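Local coordinates for protein thiosulfate sulfurtransferase (Pseudomonas aeruginosa, PDB 1YT8) that probably transfers sulfur from thiosulfate to cyanide, as a rhodanese built from four repeated rhodanese-like domains, at residues A[167-171]-A[172-176]; A[180-184]-A[185-189]; A[382-385]-A[386-390]. One frame throughout, in Å; residues are numbered along the deposited sequence.

Contact 1: A[167-171]-A[172-176]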
ATOM      1  N   ILE A 167      20.940  -2.035  -9.254  1.00 14.56           N
ATOM      2  CA  ILE A 167      20.480  -3.420  -9.168  1.00 14.03           C
ATOM      3  C   ILE A 167      19.250  -3.472  -8.268  1.00 12.81           C
ATOM      4  O   ILE A 167      19.266  -2.934  -7.166  1.00 13.89           O
ATOM      5  CB  ILE A 167      21.575  -4.318  -8.549  1.00 14.37           C
ATOM      6  CG1 ILE A 167      22.852  -4.219  -9.387  1.00 13.72           C
ATOM      7  CG2 ILE A 167      21.077  -5.767  -8.450  1.00 14.84           C
ATOM      8  CD1 ILE A 167      24.092  -4.766  -8.704  1.00 16.41           C
ATOM      9  N   SER A 168      18.187  -4.117  -8.734  1.00 13.10           N
ATOM     10  CA  SER A 168      16.968  -4.216  -7.944  1.00 12.50           C
ATOM     11  C   SER A 168      17.115  -5.158  -6.749  1.00 13.00           C
ATOM     12  O   SER A 168      17.383  -6.351  -6.910  1.00 13.48           O
ATOM     13  CB  SER A 168      15.808  -4.688  -8.822  1.00 11.71           C
ATOM     14  OG  SER A 168      14.654  -4.939  -8.038  1.00 15.74           O
ATOM     15  N   VAL A 169      16.953  -4.609  -5.549  1.00 11.75           N
ATOM     16  CA  VAL A 169      17.033  -5.390  -4.319  1.00 11.01           C
ATOM     17  C   VAL A 169      16.016  -4.799  -3.341  1.00 12.77           C
ATOM     18  O   VAL A 169      16.369  -3.993  -2.473  1.00 14.43           O
ATOM     19  CB  VAL A 169      18.443  -5.330  -3.674  1.00 11.87           C
ATOM     20  CG1 VAL A 169      18.522  -6.318  -2.509  1.00 11.89           C
ATOM     21  CG2 VAL A 169      19.515  -5.640  -4.707  1.00 12.57           C
ATOM     22  N   PRO A 170      14.736  -5.186  -3.479  1.00 12.91           N
ATOM     23  CA  PRO A 170      13.659  -4.698  -2.613  1.00 15.59           C
ATOM     24  C   PRO A 170      14.049  -4.689  -1.137  1.00 15.23           C
ATOM     25  O   PRO A 170      14.713  -5.605  -0.651  1.00 18.09           O
ATOM     26  CB  PRO A 170      12.514  -5.658  -2.918  1.00 14.65           C
ATOM     27  CG  PRO A 170      12.723  -5.949  -4.372  1.00 16.02           C
ATOM     28  CD  PRO A 170      14.221  -6.188  -4.428  1.00 14.65           C
ATOM     29  N   GLY A 171      13.621  -3.638  -0.445  1.00 15.79           N
ATOM     30  CA  GLY A 171      13.922  -3.435   0.964  1.00 16.39           C
ATOM     31  C   GLY A 171      14.277  -4.585   1.891  1.00 15.84           C
ATOM     32  O   GLY A 171      15.366  -4.600   2.471  1.00 14.23           O
ATOM     33  N   ALA A 172      13.367  -5.539   2.056  1.00 14.86           N
ATOM     34  CA  ALA A 172      13.621  -6.658   2.960  1.00 14.76           C
ATOM     35  C   ALA A 172      14.710  -7.615   2.484  1.00 12.85           C
ATOM     36  O   ALA A 172      15.263  -8.365   3.283  1.00 14.98           O
ATOM     37  CB  ALA A 172      12.330  -7.425   3.217  1.00 13.95           C
ATOM     38  N   GLU A 173      15.022  -7.580   1.194  1.00 14.98           N
ATOM     39  CA  GLU A 173      16.040  -8.456   0.621  1.00 13.77           C
ATOM     40  C   GLU A 173      17.472  -7.960   0.850  1.00 13.74           C
ATOM     41  O   GLU A 173      18.424  -8.725   0.722  1.00 12.72           O
ATOM     42  CB  GLU A 173      15.820  -8.605  -0.892  1.00 15.52           C
ATOM     43  CG  GLU A 173      14.440  -9.099  -1.329  1.00 17.35           C
ATOM     44  CD  GLU A 173      14.160 -10.543  -0.936  1.00 17.21           C
ATOM     45  OE1 GLU A 173      15.122 -11.333  -0.821  1.00 16.83           O
ATOM     46  OE2 GLU A 173      12.972 -10.894  -0.765  1.00 16.63           O
ATOM     47  N   LEU A 174      17.629  -6.684   1.189  1.00 13.44           N
ATOM     48  CA  LEU A 174      18.958  -6.103   1.379  1.00 13.05           C
ATOM     49  C   LEU A 174      19.932  -6.870   2.272  1.00 12.85           C
ATOM     50  O   LEU A 174      21.020  -7.241   1.827  1.00 14.72           O
ATOM     51  CB  LEU A 174      18.823  -4.654   1.865  1.00 13.77           C
ATOM     52  CG  LEU A 174      18.287  -3.691   0.792  1.00 10.86           C
ATOM     53  CD1 LEU A 174      17.906  -2.372   1.433  1.00 13.37           C
ATOM     54  CD2 LEU A 174      19.347  -3.473  -0.290  1.00  9.31           C
ATOM     55  N   VAL A 175      19.560  -7.114   3.522  1.00 12.08           N
ATOM     56  CA  VAL A 175      20.448  -7.831   4.432  1.00 12.30           C
ATOM     57  C   VAL A 175      20.694  -9.266   3.969  1.00 12.49           C
ATOM     58  O   VAL A 175      21.775  -9.822   4.177  1.00 15.99           O
ATOM     59  CB  VAL A 175      19.869  -7.828   5.866  1.00 12.48           C
ATOM     60  CG1 VAL A 175      20.751  -8.645   6.802  1.00 14.46           C
ATOM     61  CG2 VAL A 175      19.773  -6.391   6.364  1.00 12.53           C
ATOM     62  N   LEU A 176      19.700  -9.858   3.318  1.00 12.49           N
ATOM     63  CA  LEU A 176      19.815 -11.231   2.834  1.00 13.71           C
ATOM     64  C   LEU A 176      20.698 -11.409   1.593  1.00 15.47           C
ATOM     65  O   LEU A 176      21.421 -12.400   1.485  1.00 17.41           O
ATOM     66  CB  LEU A 176      18.426 -11.797   2.524  1.00 14.38           C
ATOM     67  CG  LEU A 176      18.333 -13.232   1.978  1.00 15.49           C
ATOM     68  CD1 LEU A 176      18.752 -14.228   3.052  1.00 12.78           C
ATOM     69  CD2 LEU A 176      16.903 -13.522   1.538  1.00 13.65           C
TER
HETATM   70  O   HOH W   1      16.837  -6.671   4.821  1.00 19.21           O
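The N-H of Glu173 approaches the flat carbonyl group of Pro170, tilted 24° from its plane, and Glu173 N donates to Pro170 O at 2.7 Å. The same oxygen lies 3.2 Å from Glu173 CB. CG of Glu173 sits beside its own backbone N (chi1 -56°), which leaves it against the Pro170 ring, with Pro170 CB 4.3 Å from Glu173 CG. A weak bond follows one residue on, from Leu174 N to Gly171 O at 3.3 Å. CB, CG and CD1 of Leu174 gather about that oxygen too. Leu174 CD2 instead reaches Val169 CG1 at 3.7 Å, and the two side chains meet at a slant. A water accepts from Val175 N and gives a weak bond to Ala172 O. The turn joins the edge strand 167-168 to helix 174-181 in a rhodanese-like domain. Val169 and Leu174 make the apolar part of the contact, against Leu150 of the neighbouring strand 147-151. The Glu173 carboxylate leads away from the turn, to salt bridges with Arg177 and Arg334. Its negative charge is thus probably well balanced.

Contact 2: A[180-184]-A[185-189]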
ATOM      1  N   GLU A 180      26.297 -11.380  -1.450  1.00 20.49           N
ATOM      2  CA  GLU A 180      26.495 -11.940  -2.788  1.00 20.04           C
ATOM      3  C   GLU A 180      26.684 -10.837  -3.832  1.00 18.03           C
ATOM      4  O   GLU A 180      27.278 -11.064  -4.884  1.00 16.22           O
ATOM      5  CB  GLU A 180      25.288 -12.798  -3.188  1.00 22.84           C
ATOM      6  CG  GLU A 180      24.927 -13.921  -2.219  1.00 28.52           C
ATOM      7  CD  GLU A 180      25.516 -15.272  -2.602  1.00 31.31           C
ATOM      8  OE1 GLU A 180      25.487 -15.626  -3.801  1.00 31.78           O
ATOM      9  OE2 GLU A 180      25.989 -15.994  -1.696  1.00 34.35           O
ATOM     10  N   LEU A 181      26.169  -9.646  -3.548  1.00 16.73           N
ATOM     11  CA  LEU A 181      26.289  -8.531  -4.484  1.00 16.47           C
ATOM     12  C   LEU A 181      27.504  -7.652  -4.188  1.00 15.33           C
ATOM     13  O   LEU A 181      28.004  -6.955  -5.073  1.00 16.23           O
ATOM     14  CB  LEU A 181      25.010  -7.686  -4.458  1.00 16.62           C
ATOM     15  CG  LEU A 181      23.740  -8.407  -4.924  1.00 15.96           C
ATOM     16  CD1 LEU A 181      22.537  -7.498  -4.733  1.00 18.90           C
ATOM     17  CD2 LEU A 181      23.874  -8.809  -6.385  1.00 18.90           C
ATOM     18  N   ALA A 182      27.976  -7.696  -2.945  1.00 15.92           N
ATOM     19  CA  ALA A 182      29.134  -6.911  -2.526  1.00 15.26           C
ATOM     20  C   ALA A 182      30.000  -7.741  -1.575  1.00 15.43           C
ATOM     21  O   ALA A 182      30.188  -7.383  -0.408  1.00 14.30           O
ATOM     22  CB  ALA A 182      28.671  -5.632  -1.837  1.00 15.65           C
ATOM     23  N   PRO A 183      30.551  -8.862  -2.072  1.00 16.12           N
ATOM     24  CA  PRO A 183      31.397  -9.754  -1.268  1.00 16.75           C
ATOM     25  C   PRO A 183      32.674  -9.131  -0.708  1.00 16.17           C
ATOM     26  O   PRO A 183      33.131  -9.508   0.371  1.00 17.01           O
ATOM     27  CB  PRO A 183      31.678 -10.917  -2.224  1.00 15.26           C
ATOM     28  CG  PRO A 183      31.646 -10.261  -3.577  1.00 16.27           C
ATOM     29  CD  PRO A 183      30.436  -9.353  -3.458  1.00 15.79           C
ATOM     30  N   ASP A 184      33.248  -8.183  -1.439  1.00 16.45           N
ATOM     31  CA  ASP A 184      34.468  -7.516  -0.997  1.00 17.42           C
ATOM     32  C   ASP A 184      34.084  -6.446   0.030  1.00 17.21           C
ATOM     33  O   ASP A 184      33.294  -5.550  -0.262  1.00 17.91           O
ATOM     34  CB  ASP A 184      35.166  -6.860  -2.191  1.00 17.07           C
ATOM     35  CG  ASP A 184      36.607  -6.483  -1.896  1.00 20.50           C
ATOM     36  OD1 ASP A 184      36.879  -5.953  -0.799  1.00 19.67           O
ATOM     37  OD2 ASP A 184      37.468  -6.709  -2.772  1.00 18.71           O
ATOM     38  N   PRO A 185      34.636  -6.528   1.249  1.00 18.05           N
ATOM     39  CA  PRO A 185      34.311  -5.534   2.279  1.00 18.11           C
ATOM     40  C   PRO A 185      34.661  -4.099   1.890  1.00 18.37           C
ATOM     41  O   PRO A 185      34.137  -3.147   2.473  1.00 19.86           O
ATOM     42  CB  PRO A 185      35.100  -6.026   3.493  1.00 18.26           C
ATOM     43  CG  PRO A 185      36.281  -6.700   2.873  1.00 19.77           C
ATOM     44  CD  PRO A 185      35.653  -7.475   1.734  1.00 16.19           C
ATOM     45  N   ARG A 186      35.540  -3.937   0.905  1.00 17.53           N
ATOM     46  CA  ARG A 186      35.931  -2.601   0.455  1.00 18.98           C
ATOM     47  C   ARG A 186      34.870  -1.981  -0.460  1.00 19.01           C
ATOM     48  O   ARG A 186      34.806  -0.761  -0.606  1.00 18.95           O
ATOM     49  CB  ARG A 186      37.266  -2.661  -0.294  1.00 23.36           C
ATOM     50  CG  ARG A 186      38.447  -3.114   0.548  1.00 27.25           C
ATOM     51  CD  ARG A 186      39.665  -3.370  -0.327  1.00 30.63           C
ATOM     52  NE  ARG A 186      39.394  -4.391  -1.339  1.00 34.82           N
ATOM     53  CZ  ARG A 186      40.279  -4.817  -2.235  1.00 36.19           C
ATOM     54  NH1 ARG A 186      41.506  -4.312  -2.252  1.00 37.82           N
ATOM     55  NH2 ARG A 186      39.939  -5.747  -3.115  1.00 37.30           N
ATOM     56  N   THR A 187      34.044  -2.826  -1.070  1.00 17.51           N
ATOM     57  CA  THR A 187      32.994  -2.363  -1.982  1.00 16.48           C
ATOM     58  C   THR A 187      31.939  -1.508  -1.286  1.00 15.99           C
ATOM     59  O   THR A 187      31.318  -1.938  -0.308  1.00 14.79           O
ATOM     60  CB  THR A 187      32.271  -3.556  -2.659  1.00 16.61           C
ATOM     61  OG1 THR A 187      33.216  -4.328  -3.404  1.00 15.19           O
ATOM     62  CG2 THR A 187      31.181  -3.064  -3.608  1.00 16.10           C
ATOM     63  N   ARG A 188      31.736  -0.296  -1.795  1.00 14.81           N
ATOM     64  CA  ARG A 188      30.731   0.594  -1.226  1.00 15.67           C
ATOM     65  C   ARG A 188      29.349   0.090  -1.607  1.00 14.56           C
ATOM     66  O   ARG A 188      29.144  -0.410  -2.714  1.00 12.82           O
ATOM     67  CB  ARG A 188      30.877   2.016  -1.772  1.00 19.91           C
ATOM     68  CG  ARG A 188      32.222   2.660  -1.537  1.00 25.34           C
ATOM     69  CD  ARG A 188      32.149   4.154  -1.801  1.00 28.77           C
ATOM     70  NE  ARG A 188      31.143   4.765  -0.946  1.00 33.89           N
ATOM     71  CZ  ARG A 188      31.258   5.960  -0.379  1.00 32.19           C
ATOM     72  NH1 ARG A 188      32.344   6.695  -0.568  1.00 32.70           N
ATOM     73  NH2 ARG A 188      30.284   6.409   0.394  1.00 31.06           N
ATOM     74  N   VAL A 189      28.403   0.225  -0.685  1.00 14.32           N
ATOM     75  CA  VAL A 189      27.029  -0.174  -0.945  1.00 13.07           C
ATOM     76  C   VAL A 189      26.195   1.089  -0.804  1.00 14.37           C
ATOM     77  O   VAL A 189      26.204   1.746   0.242  1.00 14.84           O
ATOM     78  CB  VAL A 189      26.543  -1.257   0.045  1.00 12.69           C
ATOM     79  CG1 VAL A 189      25.044  -1.513  -0.143  1.00 13.50           C
ATOM     80  CG2 VAL A 189      27.309  -2.551  -0.198  1.00 13.56           C
TER
HETATM   81  O   HOH W   2      32.438  -6.775  -4.010  1.00 16.67           O
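A type I beta turn from Asp184 to Thr187, with an Asx turn laid over it, links helix 174-181 to strand 188-192 of a rhodanese-like domain, and Asp184 and Arg186 pair across it. Thr187 N closes the beta turn on Asp184 O at 2.9 Å, from well out of the carbonyl plane. The Asp184 carboxylate is held by three N-H groups of Arg186. OD1 takes two of them: Arg186 NE on its syn side, and Arg186 N on its anti side at 3.0 Å, the bond that makes the Asx turn. Both donors come from the same face of the carboxylate. OD2 of Asp184 uses its syn lone pair for NH2 of Arg186. This makes a side-on salt bridge with the carboxylate and guanidinium planes only 20° apart. Asp184 CG stands anti to its N (chi1 -164°), beside the carbonyl carbon, which swings the carboxylate forward to Arg186. A water satisfies Asp184 N and lies 2.6 Å from Thr187 OG1. Beyond the turn's polar bonds, Ala182 CB meets Val189 CG2 at 3.7 Å, and Val189 continues onto Val148 and Leu150 of strand 147-151. Among the bonds between Asp184, Arg186 and Thr187, the straightest runs from Arg186 NH2 to Asp184 OD2, 2.7 Å long at 169°.

Contact 3: A[382-385]-A[386-390]; sequences TTLA and DWLGE
Helix 381-387, in a rhodanese-like domain, carries this contact between residues one turn apart, such as Thr383 and Trp387. Three backbone bonds of the alpha-helical i to i+4 kind come first. Asp386 N donates to Thr382 O, Trp387 N to Thr383 O and Leu388 N to Leu384 O. The middle one is 3.0 Å long and lies in the carbonyl plane. A type I beta turn runs from Trp387 to Glu390 and overlaps the last of these bonds; Glu390 N donates to Trp387 O at 3.2 Å. Among apolar contacts, Leu384 CG meets Leu388 CD1 at 4.0 Å. Both leucines rest on Trp468 of helix 464-470. Van der Waals packing joins Thr383 and Trp387, which run alongside each other in one direction. The methyl CG2 of Thr383 stands anti to its N (chi1 -61° for OG1), and it lies against the pyrrole part of the indole, 3.8 Å from Trp387 NE1. The indole also packs edge-to-face with Phe459 and makes a cation-pi contact with Arg432, which ties the helix to the sheet. Water contacts come last. One water donates to Thr382 O at 2.7 Å and, more weakly, to Asp386 OD2, also at 2.7 Å.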
ATOM      1  N   THR A 382     -21.013 -10.772 -26.021  1.00 23.77           N
ATOM      2  CA  THR A 382     -21.566 -10.736 -27.373  1.00 22.63           C
ATOM      3  C   THR A 382     -22.977 -10.149 -27.396  1.00 21.34           C
ATOM      4  O   THR A 382     -23.375  -9.507 -28.365  1.00 19.45           O
ATOM      5  CB  THR A 382     -21.585 -12.142 -28.018  1.00 23.97           C
ATOM      6  OG1 THR A 382     -22.339 -13.043 -27.202  1.00 26.18           O
ATOM      7  CG2 THR A 382     -20.166 -12.674 -28.169  1.00 26.05           C
ATOM      8  N   THR A 383     -23.738 -10.371 -26.330  1.00 21.67           N
ATOM      9  CA  THR A 383     -25.090  -9.828 -26.256  1.00 20.54           C
ATOM     10  C   THR A 383     -24.987  -8.318 -26.077  1.00 18.91           C
ATOM     11  O   THR A 383     -25.733  -7.557 -26.689  1.00 19.49           O
ATOM     12  CB  THR A 383     -25.867 -10.423 -25.072  1.00 20.74           C
ATOM     13  OG1 THR A 383     -25.979 -11.840 -25.245  1.00 21.79           O
ATOM     14  CG2 THR A 383     -27.264  -9.816 -24.983  1.00 21.39           C
ATOM     15  N   LEU A 384     -24.054  -7.888 -25.236  1.00 17.93           N
ATOM     16  CA  LEU A 384     -23.859  -6.464 -25.003  1.00 17.82           C
ATOM     17  C   LEU A 384     -23.485  -5.775 -26.313  1.00 16.54           C
ATOM     18  O   LEU A 384     -23.966  -4.683 -26.609  1.00 17.41           O
ATOM     19  CB  LEU A 384     -22.755  -6.226 -23.970  1.00 16.70           C
ATOM     20  CG  LEU A 384     -22.387  -4.749 -23.780  1.00 18.81           C
ATOM     21  CD1 LEU A 384     -23.620  -3.964 -23.354  1.00 17.34           C
ATOM     22  CD2 LEU A 384     -21.273  -4.614 -22.750  1.00 18.21           C
ATOM     23  N   ALA A 385     -22.620  -6.416 -27.091  1.00 20.10           N
ATOM     24  CA  ALA A 385     -22.201  -5.852 -28.369  1.00 20.26           C
ATOM     25  C   ALA A 385     -23.433  -5.587 -29.232  1.00 21.39           C
ATOM     26  O   ALA A 385     -23.556  -4.524 -29.843  1.00 21.23           O
ATOM     27  CB  ALA A 385     -21.242  -6.808 -29.081  1.00 21.10           C
ATOM     28  N   ASP A 386     -24.351  -6.552 -29.269  1.00 22.93           N
ATOM     29  CA  ASP A 386     -25.582  -6.397 -30.041  1.00 24.29           C
ATOM     30  C   ASP A 386     -26.380  -5.201 -29.529  1.00 23.29           C
ATOM     31  O   ASP A 386     -26.819  -4.359 -30.310  1.00 22.44           O
ATOM     32  CB  ASP A 386     -26.431  -7.670 -29.951  1.00 29.89           C
ATOM     33  CG  ASP A 386     -25.951  -8.758 -30.895  1.00 33.73           C
ATOM     34  OD1 ASP A 386     -26.362  -9.927 -30.720  1.00 38.96           O
ATOM     35  OD2 ASP A 386     -25.171  -8.448 -31.822  1.00 38.22           O
ATOM     36  N   TRP A 387     -26.562  -5.128 -28.213  1.00 23.03           N
ATOM     37  CA  TRP A 387     -27.295  -4.024 -27.598  1.00 22.88           C
ATOM     38  C   TRP A 387     -26.730  -2.668 -28.015  1.00 22.97           C
ATOM     39  O   TRP A 387     -27.477  -1.747 -28.337  1.00 22.24           O
ATOM     40  CB  TRP A 387     -27.230  -4.135 -26.070  1.00 24.91           C
ATOM     41  CG  TRP A 387     -28.184  -5.126 -25.467  1.00 26.67           C
ATOM     42  CD1 TRP A 387     -28.795  -6.174 -26.097  1.00 26.33           C
ATOM     43  CD2 TRP A 387     -28.616  -5.170 -24.102  1.00 26.73           C
ATOM     44  NE1 TRP A 387     -29.583  -6.866 -25.207  1.00 25.06           N
ATOM     45  CE2 TRP A 387     -29.493  -6.272 -23.977  1.00 26.46           C
ATOM     46  CE3 TRP A 387     -28.349  -4.384 -22.971  1.00 28.01           C
ATOM     47  CZ2 TRP A 387     -30.106  -6.610 -22.763  1.00 27.26           C
ATOM     48  CZ3 TRP A 387     -28.956  -4.719 -21.762  1.00 28.25           C
ATOM     49  CH2 TRP A 387     -29.827  -5.826 -21.670  1.00 28.65           C
ATOM     50  N   LEU A 388     -25.405  -2.553 -27.996  1.00 23.06           N
ATOM     51  CA  LEU A 388     -24.737  -1.307 -28.352  1.00 23.12           C
ATOM     52  C   LEU A 388     -24.913  -0.909 -29.814  1.00 25.40           C
ATOM     53  O   LEU A 388     -24.503   0.181 -30.219  1.00 23.68           O
ATOM     54  CB  LEU A 388     -23.247  -1.402 -28.005  1.00 24.12           C
ATOM     55  CG  LEU A 388     -22.956  -1.499 -26.503  1.00 24.31           C
ATOM     56  CD1 LEU A 388     -21.469  -1.725 -26.265  1.00 25.14           C
ATOM     57  CD2 LEU A 388     -23.418  -0.220 -25.816  1.00 23.35           C
ATOM     58  N   GLY A 389     -25.525  -1.791 -30.598  1.00 25.86           N
ATOM     59  CA  GLY A 389     -25.755  -1.504 -32.004  1.00 28.28           C
ATOM     60  C   GLY A 389     -26.866  -0.486 -32.192  1.00 29.25           C
ATOM     61  O   GLY A 389     -27.068   0.033 -33.290  1.00 29.97           O
ATOM     62  N   GLU A 390     -27.590  -0.210 -31.114  1.00 29.21           N
ATOM     63  CA  GLU A 390     -28.684   0.756 -31.126  1.00 30.52           C
ATOM     64  C   GLU A 390     -28.541   1.631 -29.887  1.00 29.83           C
ATOM     65  O   GLU A 390     -27.982   1.201 -28.880  1.00 30.73           O
ATOM     66  CB  GLU A 390     -30.035   0.040 -31.071  1.00 33.74           C
ATOM     67  CG  GLU A 390     -30.283  -0.960 -32.190  1.00 38.91           C
ATOM     68  CD  GLU A 390     -30.260  -0.317 -33.561  1.00 41.66           C
ATOM     69  OE1 GLU A 390     -30.962   0.702 -33.750  1.00 43.48           O
ATOM     70  OE2 GLU A 390     -29.547  -0.832 -34.450  1.00 43.52           O
TER
HETATM   71  O   HOH W   3     -22.883  -9.682 -30.993  1.00 29.51           O

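Contacts 1 and 2 belong to the same rhodanese-like domain and share helix 174-181, contact 1 at its start and contact 2 at its end. Their centres are 14 Å apart, and they touch where Val169 CG2 packs on Leu181 CD1 at 3.5 Å. Both reach one parallel sheet. Strand 188-192, entered through contact 2, leads on to the pocket formed by Cys193 to Arg198 with Gln312, where a sulfite ion is bound. Contact 3 is in another rhodanese-like domain, with its own parallel sheet. Its centre is about 50 Å from that of contact 1 and about 62 Å from that of contact 2, without any touch.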